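Local coordinates for protein glycerol dehydratase (Clostridium butyricum, PDB 1R9D) that probably dehydrates glycerol without vitamin B12, as a lyase of the pyruvate formate-lyase-like glycyl radical enzymes, at residues N178-E183 with N528-G533; N182-Q187 with S207-C212. One frame throughout, in Å; residues are numbered along the deposited sequence.

Interaction 1 (N178-E183 with N528-G533)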
ATOM      1  N   ASN A 178      -2.358 -28.847   7.421  1.00 31.53           N
ATOM      2  CA  ASN A 178      -3.207 -29.174   6.274  1.00 32.64           C
ATOM      3  C   ASN A 178      -4.587 -28.556   6.473  1.00 31.47           C
ATOM      4  O   ASN A 178      -5.220 -28.101   5.516  1.00 31.70           O
ATOM      5  CB  ASN A 178      -3.381 -30.690   6.104  1.00 33.48           C
ATOM      6  CG  ASN A 178      -2.115 -31.385   5.650  1.00 34.90           C
ATOM      7  OD1 ASN A 178      -1.309 -30.822   4.915  1.00 36.87           O
ATOM      8  ND2 ASN A 178      -1.949 -32.633   6.071  1.00 36.95           N
ATOM      9  N   GLY A 179      -5.048 -28.550   7.722  1.00 31.17           N
ATOM     10  CA  GLY A 179      -6.357 -28.003   8.041  1.00 30.90           C
ATOM     11  C   GLY A 179      -6.456 -26.516   7.767  1.00 30.81           C
ATOM     12  O   GLY A 179      -7.494 -26.021   7.318  1.00 30.66           O
ATOM     13  N   ILE A 180      -5.368 -25.805   8.039  1.00 31.03           N
ATOM     14  CA  ILE A 180      -5.309 -24.365   7.813  1.00 30.91           C
ATOM     15  C   ILE A 180      -5.313 -24.111   6.307  1.00 31.09           C
ATOM     16  O   ILE A 180      -6.049 -23.253   5.806  1.00 29.82           O
ATOM     17  CB  ILE A 180      -4.029 -23.763   8.442  1.00 30.54           C
ATOM     18  CG1 ILE A 180      -4.017 -24.033   9.951  1.00 30.70           C
ATOM     19  CG2 ILE A 180      -3.963 -22.266   8.170  1.00 30.00           C
ATOM     20  CD1 ILE A 180      -5.236 -23.473  10.691  1.00 30.52           C
ATOM     21  N   ILE A 181      -4.488 -24.865   5.589  1.00 30.83           N
ATOM     22  CA  ILE A 181      -4.414 -24.736   4.138  1.00 31.13           C
ATOM     23  C   ILE A 181      -5.796 -24.963   3.533  1.00 31.10           C
ATOM     24  O   ILE A 181      -6.232 -24.210   2.664  1.00 31.56           O
ATOM     25  CB  ILE A 181      -3.427 -25.761   3.531  1.00 31.09           C
ATOM     26  CG1 ILE A 181      -2.004 -25.441   3.989  1.00 32.36           C
ATOM     27  CG2 ILE A 181      -3.514 -25.735   2.002  1.00 31.92           C
ATOM     28  CD1 ILE A 181      -0.960 -26.442   3.522  1.00 33.13           C
ATOM     29  N   ASN A 182      -6.494 -25.991   4.003  1.00 32.08           N
ATOM     30  CA  ASN A 182      -7.820 -26.285   3.466  1.00 33.92           C
ATOM     31  C   ASN A 182      -8.839 -25.200   3.772  1.00 33.58           C
ATOM     32  O   ASN A 182      -9.746 -24.959   2.976  1.00 33.22           O
ATOM     33  CB  ASN A 182      -8.320 -27.643   3.963  1.00 35.47           C
ATOM     34  CG  ASN A 182      -7.534 -28.797   3.369  1.00 38.03           C
ATOM     35  OD1 ASN A 182      -7.062 -28.718   2.232  1.00 39.32           O
ATOM     36  ND2 ASN A 182      -7.398 -29.880   4.128  1.00 39.35           N
ATOM     37  N   GLU A 183      -8.696 -24.540   4.918  1.00 33.67           N
ATOM     38  CA  GLU A 183      -9.618 -23.466   5.269  1.00 33.19           C
ATOM     39  C   GLU A 183      -9.351 -22.279   4.350  1.00 32.63           C
ATOM     40  O   GLU A 183     -10.278 -21.581   3.934  1.00 31.90           O
ATOM     41  CB  GLU A 183      -9.442 -23.048   6.730  1.00 35.50           C
ATOM     42  CG  GLU A 183     -10.247 -21.811   7.102  1.00 39.57           C
ATOM     43  CD  GLU A 183     -10.399 -21.632   8.599  1.00 42.00           C
ATOM     44  OE1 GLU A 183      -9.390 -21.772   9.321  1.00 42.55           O
ATOM     45  OE2 GLU A 183     -11.529 -21.343   9.051  1.00 44.32           O
ATOM     46  N   ASN A 528     -10.599 -14.516  12.146  1.00 34.30           N
ATOM     47  CA  ASN A 528     -11.133 -13.591  11.175  1.00 32.82           C
ATOM     48  C   ASN A 528     -10.121 -13.248  10.086  1.00 30.49           C
ATOM     49  O   ASN A 528     -10.518 -12.831   9.011  1.00 31.73           O
ATOM     50  CB  ASN A 528     -11.662 -12.333  11.864  1.00 33.16           C
ATOM     51  CG  ASN A 528     -12.751 -12.639  12.885  1.00 33.06           C
ATOM     52  OD1 ASN A 528     -13.026 -13.802  13.192  1.00 31.59           O
ATOM     53  ND2 ASN A 528     -13.368 -11.593  13.422  1.00 33.04           N
ATOM     54  N   CYS A 529      -8.824 -13.446  10.332  1.00 29.33           N
ATOM     55  CA  CYS A 529      -7.849 -13.129   9.287  1.00 28.87           C
ATOM     56  C   CYS A 529      -8.163 -13.885   7.994  1.00 28.47           C
ATOM     57  O   CYS A 529      -8.289 -13.272   6.937  1.00 28.28           O
ATOM     58  CB  CYS A 529      -6.420 -13.437   9.742  1.00 28.89           C
ATOM     59  SG  CYS A 529      -5.744 -12.188  10.892  1.00 26.68           S
ATOM     60  N   ILE A 530      -8.293 -15.208   8.072  1.00 28.55           N
ATOM     61  CA  ILE A 530      -8.606 -15.993   6.877  1.00 28.49           C
ATOM     62  C   ILE A 530     -10.000 -15.619   6.377  1.00 28.87           C
ATOM     63  O   ILE A 530     -10.203 -15.395   5.187  1.00 28.56           O
ATOM     64  CB  ILE A 530      -8.571 -17.512   7.166  1.00 28.91           C
ATOM     65  CG1 ILE A 530      -7.134 -17.958   7.430  1.00 29.13           C
ATOM     66  CG2 ILE A 530      -9.157 -18.290   5.981  1.00 29.36           C
ATOM     67  CD1 ILE A 530      -7.003 -19.427   7.788  1.00 29.92           C
ATOM     68  N   GLY A 531     -10.954 -15.540   7.302  1.00 29.79           N
ATOM     69  CA  GLY A 531     -12.321 -15.195   6.942  1.00 30.15           C
ATOM     70  C   GLY A 531     -12.466 -13.817   6.324  1.00 30.00           C
ATOM     71  O   GLY A 531     -13.295 -13.616   5.436  1.00 30.06           O
ATOM     72  N   LYS A 532     -11.665 -12.863   6.793  1.00 29.42           N
ATOM     73  CA  LYS A 532     -11.713 -11.497   6.278  1.00 30.24           C
ATOM     74  C   LYS A 532     -10.761 -11.322   5.102  1.00 29.42           C
ATOM     75  O   LYS A 532     -10.834 -10.330   4.377  1.00 29.46           O
ATOM     76  CB  LYS A 532     -11.332 -10.499   7.374  1.00 32.37           C
ATOM     77  CG  LYS A 532     -12.236 -10.510   8.596  1.00 35.78           C
ATOM     78  CD  LYS A 532     -13.623  -9.978   8.280  1.00 38.69           C
ATOM     79  CE  LYS A 532     -14.476  -9.913   9.540  1.00 40.53           C
ATOM     80  NZ  LYS A 532     -15.842  -9.384   9.269  1.00 43.06           N
ATOM     81  N   GLY A 533      -9.865 -12.288   4.922  1.00 28.78           N
ATOM     82  CA  GLY A 533      -8.902 -12.212   3.838  1.00 27.80           C
ATOM     83  C   GLY A 533      -7.890 -11.094   4.028  1.00 27.35           C
ATOM     84  O   GLY A 533      -7.444 -10.487   3.059  1.00 26.34           O
TER

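Interaction 2 (N182-Q187 with S207-C212)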
ATOM      1  N   ASN A 182      -6.494 -25.991   4.003  1.00 32.08           N
ATOM      2  CA  ASN A 182      -7.820 -26.285   3.466  1.00 33.92           C
ATOM      3  C   ASN A 182      -8.839 -25.200   3.772  1.00 33.58           C
ATOM      4  O   ASN A 182      -9.746 -24.959   2.976  1.00 33.22           O
ATOM      5  CB  ASN A 182      -8.320 -27.643   3.963  1.00 35.47           C
ATOM      6  CG  ASN A 182      -7.534 -28.797   3.369  1.00 38.03           C
ATOM      7  OD1 ASN A 182      -7.062 -28.718   2.232  1.00 39.32           O
ATOM      8  ND2 ASN A 182      -7.398 -29.880   4.128  1.00 39.35           N
ATOM      9  N   GLU A 183      -8.696 -24.540   4.918  1.00 33.67           N
ATOM     10  CA  GLU A 183      -9.618 -23.466   5.269  1.00 33.19           C
ATOM     11  C   GLU A 183      -9.351 -22.279   4.350  1.00 32.63           C
ATOM     12  O   GLU A 183     -10.278 -21.581   3.934  1.00 31.90           O
ATOM     13  CB  GLU A 183      -9.442 -23.048   6.730  1.00 35.50           C
ATOM     14  CG  GLU A 183     -10.247 -21.811   7.102  1.00 39.57           C
ATOM     15  CD  GLU A 183     -10.399 -21.632   8.599  1.00 42.00           C
ATOM     16  OE1 GLU A 183      -9.390 -21.772   9.321  1.00 42.55           O
ATOM     17  OE2 GLU A 183     -11.529 -21.343   9.051  1.00 44.32           O
ATOM     18  N   ALA A 184      -8.079 -22.055   4.034  1.00 30.75           N
ATOM     19  CA  ALA A 184      -7.697 -20.966   3.143  1.00 30.90           C
ATOM     20  C   ALA A 184      -8.234 -21.252   1.736  1.00 31.60           C
ATOM     21  O   ALA A 184      -8.739 -20.354   1.058  1.00 30.34           O
ATOM     22  CB  ALA A 184      -6.181 -20.821   3.104  1.00 30.73           C
ATOM     23  N   LYS A 185      -8.125 -22.504   1.300  1.00 31.63           N
ATOM     24  CA  LYS A 185      -8.617 -22.881  -0.025  1.00 32.83           C
ATOM     25  C   LYS A 185     -10.136 -22.771  -0.111  1.00 33.11           C
ATOM     26  O   LYS A 185     -10.673 -22.375  -1.145  1.00 33.30           O
ATOM     27  CB  LYS A 185      -8.170 -24.302  -0.384  1.00 33.73           C
ATOM     28  CG  LYS A 185      -6.693 -24.407  -0.743  1.00 35.38           C
ATOM     29  CD  LYS A 185      -6.318 -25.822  -1.151  1.00 38.04           C
ATOM     30  CE  LYS A 185      -4.862 -25.904  -1.588  1.00 39.15           C
ATOM     31  NZ  LYS A 185      -4.464 -27.299  -1.939  1.00 42.01           N
ATOM     32  N   GLU A 186     -10.829 -23.115   0.972  1.00 33.72           N
ATOM     33  CA  GLU A 186     -12.285 -23.024   0.992  1.00 35.48           C
ATOM     34  C   GLU A 186     -12.729 -21.568   0.913  1.00 34.48           C
ATOM     35  O   GLU A 186     -13.714 -21.251   0.246  1.00 33.89           O
ATOM     36  CB  GLU A 186     -12.856 -23.656   2.265  1.00 38.16           C
ATOM     37  CG  GLU A 186     -12.532 -25.134   2.434  1.00 42.83           C
ATOM     38  CD  GLU A 186     -13.142 -25.727   3.694  1.00 45.80           C
ATOM     39  OE1 GLU A 186     -13.106 -25.054   4.748  1.00 47.48           O
ATOM     40  OE2 GLU A 186     -13.644 -26.873   3.636  1.00 47.72           O
ATOM     41  N   GLN A 187     -12.004 -20.684   1.594  1.00 33.24           N
ATOM     42  CA  GLN A 187     -12.344 -19.263   1.592  1.00 32.97           C
ATOM     43  C   GLN A 187     -12.117 -18.695   0.197  1.00 32.94           C
ATOM     44  O   GLN A 187     -12.867 -17.839  -0.276  1.00 31.98           O
ATOM     45  CB  GLN A 187     -11.483 -18.508   2.610  1.00 33.05           C
ATOM     46  CG  GLN A 187     -11.896 -17.058   2.835  1.00 32.63           C
ATOM     47  CD  GLN A 187     -13.297 -16.928   3.410  1.00 31.95           C
ATOM     48  OE1 GLN A 187     -13.603 -17.492   4.456  1.00 33.07           O
ATOM     49  NE2 GLN A 187     -14.153 -16.180   2.726  1.00 32.20           N
ATOM     50  N   SER A 207      -0.963 -16.551   0.031  1.00 28.03           N
ATOM     51  CA  SER A 207       0.266 -16.365   0.795  1.00 27.47           C
ATOM     52  C   SER A 207       0.206 -17.232   2.047  1.00 27.09           C
ATOM     53  O   SER A 207       1.227 -17.728   2.522  1.00 28.38           O
ATOM     54  CB  SER A 207       0.448 -14.896   1.179  1.00 27.05           C
ATOM     55  OG  SER A 207       0.741 -14.108   0.042  1.00 28.21           O
ATOM     56  N   VAL A 208      -0.995 -17.405   2.587  1.00 26.01           N
ATOM     57  CA  VAL A 208      -1.184 -18.249   3.761  1.00 26.02           C
ATOM     58  C   VAL A 208      -0.888 -19.698   3.368  1.00 26.80           C
ATOM     59  O   VAL A 208      -0.263 -20.443   4.119  1.00 25.85           O
ATOM     60  CB  VAL A 208      -2.637 -18.180   4.281  1.00 25.87           C
ATOM     61  CG1 VAL A 208      -2.896 -19.310   5.269  1.00 25.76           C
ATOM     62  CG2 VAL A 208      -2.886 -16.827   4.948  1.00 26.71           C
ATOM     63  N   ILE A 209      -1.354 -20.087   2.184  1.00 25.97           N
ATOM     64  CA  ILE A 209      -1.152 -21.446   1.693  1.00 27.37           C
ATOM     65  C   ILE A 209       0.329 -21.748   1.483  1.00 27.45           C
ATOM     66  O   ILE A 209       0.822 -22.793   1.920  1.00 28.53           O
ATOM     67  CB  ILE A 209      -1.936 -21.668   0.378  1.00 27.79           C
ATOM     68  CG1 ILE A 209      -3.437 -21.566   0.668  1.00 28.56           C
ATOM     69  CG2 ILE A 209      -1.594 -23.034  -0.219  1.00 29.20           C
ATOM     70  CD1 ILE A 209      -4.323 -21.629  -0.558  1.00 29.93           C
ATOM     71  N   ILE A 210       1.031 -20.833   0.825  1.00 26.91           N
ATOM     72  CA  ILE A 210       2.459 -20.992   0.578  1.00 28.08           C
ATOM     73  C   ILE A 210       3.202 -21.114   1.909  1.00 28.69           C
ATOM     74  O   ILE A 210       4.089 -21.961   2.068  1.00 27.96           O
ATOM     75  CB  ILE A 210       3.017 -19.782  -0.205  1.00 27.97           C
ATOM     76  CG1 ILE A 210       2.450 -19.785  -1.630  1.00 28.63           C
ATOM     77  CG2 ILE A 210       4.544 -19.822  -0.226  1.00 30.56           C
ATOM     78  CD1 ILE A 210       2.742 -18.524  -2.415  1.00 29.72           C
ATOM     79  N   SER A 211       2.829 -20.271   2.869  1.00 27.62           N
ATOM     80  CA  SER A 211       3.472 -20.270   4.179  1.00 28.86           C
ATOM     81  C   SER A 211       3.276 -21.572   4.945  1.00 29.00           C
ATOM     82  O   SER A 211       4.225 -22.110   5.526  1.00 30.34           O
ATOM     83  CB  SER A 211       2.953 -19.096   5.019  1.00 28.36           C
ATOM     84  OG  SER A 211       3.290 -17.863   4.413  1.00 27.58           O
ATOM     85  N   CYS A 212       2.048 -22.076   4.956  1.00 29.08           N
ATOM     86  CA  CYS A 212       1.759 -23.318   5.658  1.00 29.46           C
ATOM     87  C   CYS A 212       2.386 -24.523   4.956  1.00 30.45           C
ATOM     88  O   CYS A 212       2.770 -25.499   5.607  1.00 30.03           O
ATOM     89  CB  CYS A 212       0.248 -23.503   5.804  1.00 29.76           C
ATOM     90  SG  CYS A 212      -0.493 -22.372   7.034  1.00 31.96           S
TER

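Interaction 1 (N178-E183 with N528-G533)
Ile-530 projects from the short helix 529-532 against Ile-180 and Glu-183, one turn apart on the long helix 169-190. This is helix-to-helix packing in the pyruvate formate-lyase-like part of the chain, centred on one apolar side chain: Ile-530 supplies all the contacts from its side. At its tip, CD1 of Ile-530 lies 4.2 Å from CG2 of Ile-180, and the two isoleucine side chains cross at about a right angle. CD1 of Ile-530 also comes within 3.7 Å of OE1 of Glu-183, a van der Waals approach of a methyl to a carboxylate oxygen. The other branch of Ile-530, CG2, rests 3.9 Å from CG of Glu-183, and CD1 of Ile-530 is 4.1 Å from that same Glu-183 CG, so both branches bear on the aliphatic part of the glutamate. That part is presented by an extended chain, with CG opposite the backbone N (chi1 172°), which brings the carboxylate alongside the isoleucine tip. OE1 also forms a salt bridge with Lys-171 of the same helix, and this bond probably limits the rotation of the carboxylate beside CD1. Further out, Cys-212 of helix 197-230 touches Ile-180. The short helix that carries Ile-530 closes in a Schellman motif, with Gly-533, at a positive phi of 68°, as its C-prime residue: Gly-533 N makes a weak 3.1 Å bond to Ile-530 O.

Interaction 2 (N182-Q187 with S207-C212)
Ile-209 meets Ala-184 and Lys-185 with its longer branch, which can be traced outward from CB. At CB the side chain divides, and chi1 of -65° sets CG1 opposite the carbonyl carbon of its own residue. CG1 of Ile-209 then sits 3.7 Å from CB of Ala-184, the one carbon that this small residue offers. One bond further on, CD1 of Ile-209 is still 4.2 Å from CB of Ala-184, but its nearer neighbour is CG of Lys-185 at 3.7 Å. There the isoleucine crosses the lysine at about a right angle, meeting it close to the root of its extended chain. The backbones behind these contacts form an antiparallel helix pair: the local axes approach to 9.3 Å, with an angle of 161° between their N-to-C directions, and Ala-184 and Ile-209 have the nearest CA atoms at 6.7 Å. Helix 169-190 and helix 197-230 thus run back along each other after a short connection. The same Ala-184 CB also meets CG1 of Val-208 at 4.2 Å. Within helix 197-230, the carbonyl oxygen of Ser-207 is gripped from opposite faces of its plane by N and OG of Ser-211, the hydroxyl donating at 2.8 Å.

Interactions 1 and 2 have centres about 6 Å apart, and their segments overlap at Asn-182 and Glu-183, though of these only Glu-183 makes contact, and only in interaction 1. Glu-183 lies against the short helix 529-532, whereas Ala-184, next in sequence, is directed at helix 197-230. The contacts also meet directly: CG2 of Ile-180 is 3.7 Å from SG of Cys-212, CG1 of Ile-181 is 3.5 Å from CB of Cys-212, and CG of Gln-187 packs 3.3 Å from O of Ile-530. Ser-524 of helix 520-524 touches Ile-180, Val-208 and Cys-212, joining both neighbourhoods. The centres of interactions 1 and 2 lie about 28 and 30 Å from the centre of the chain.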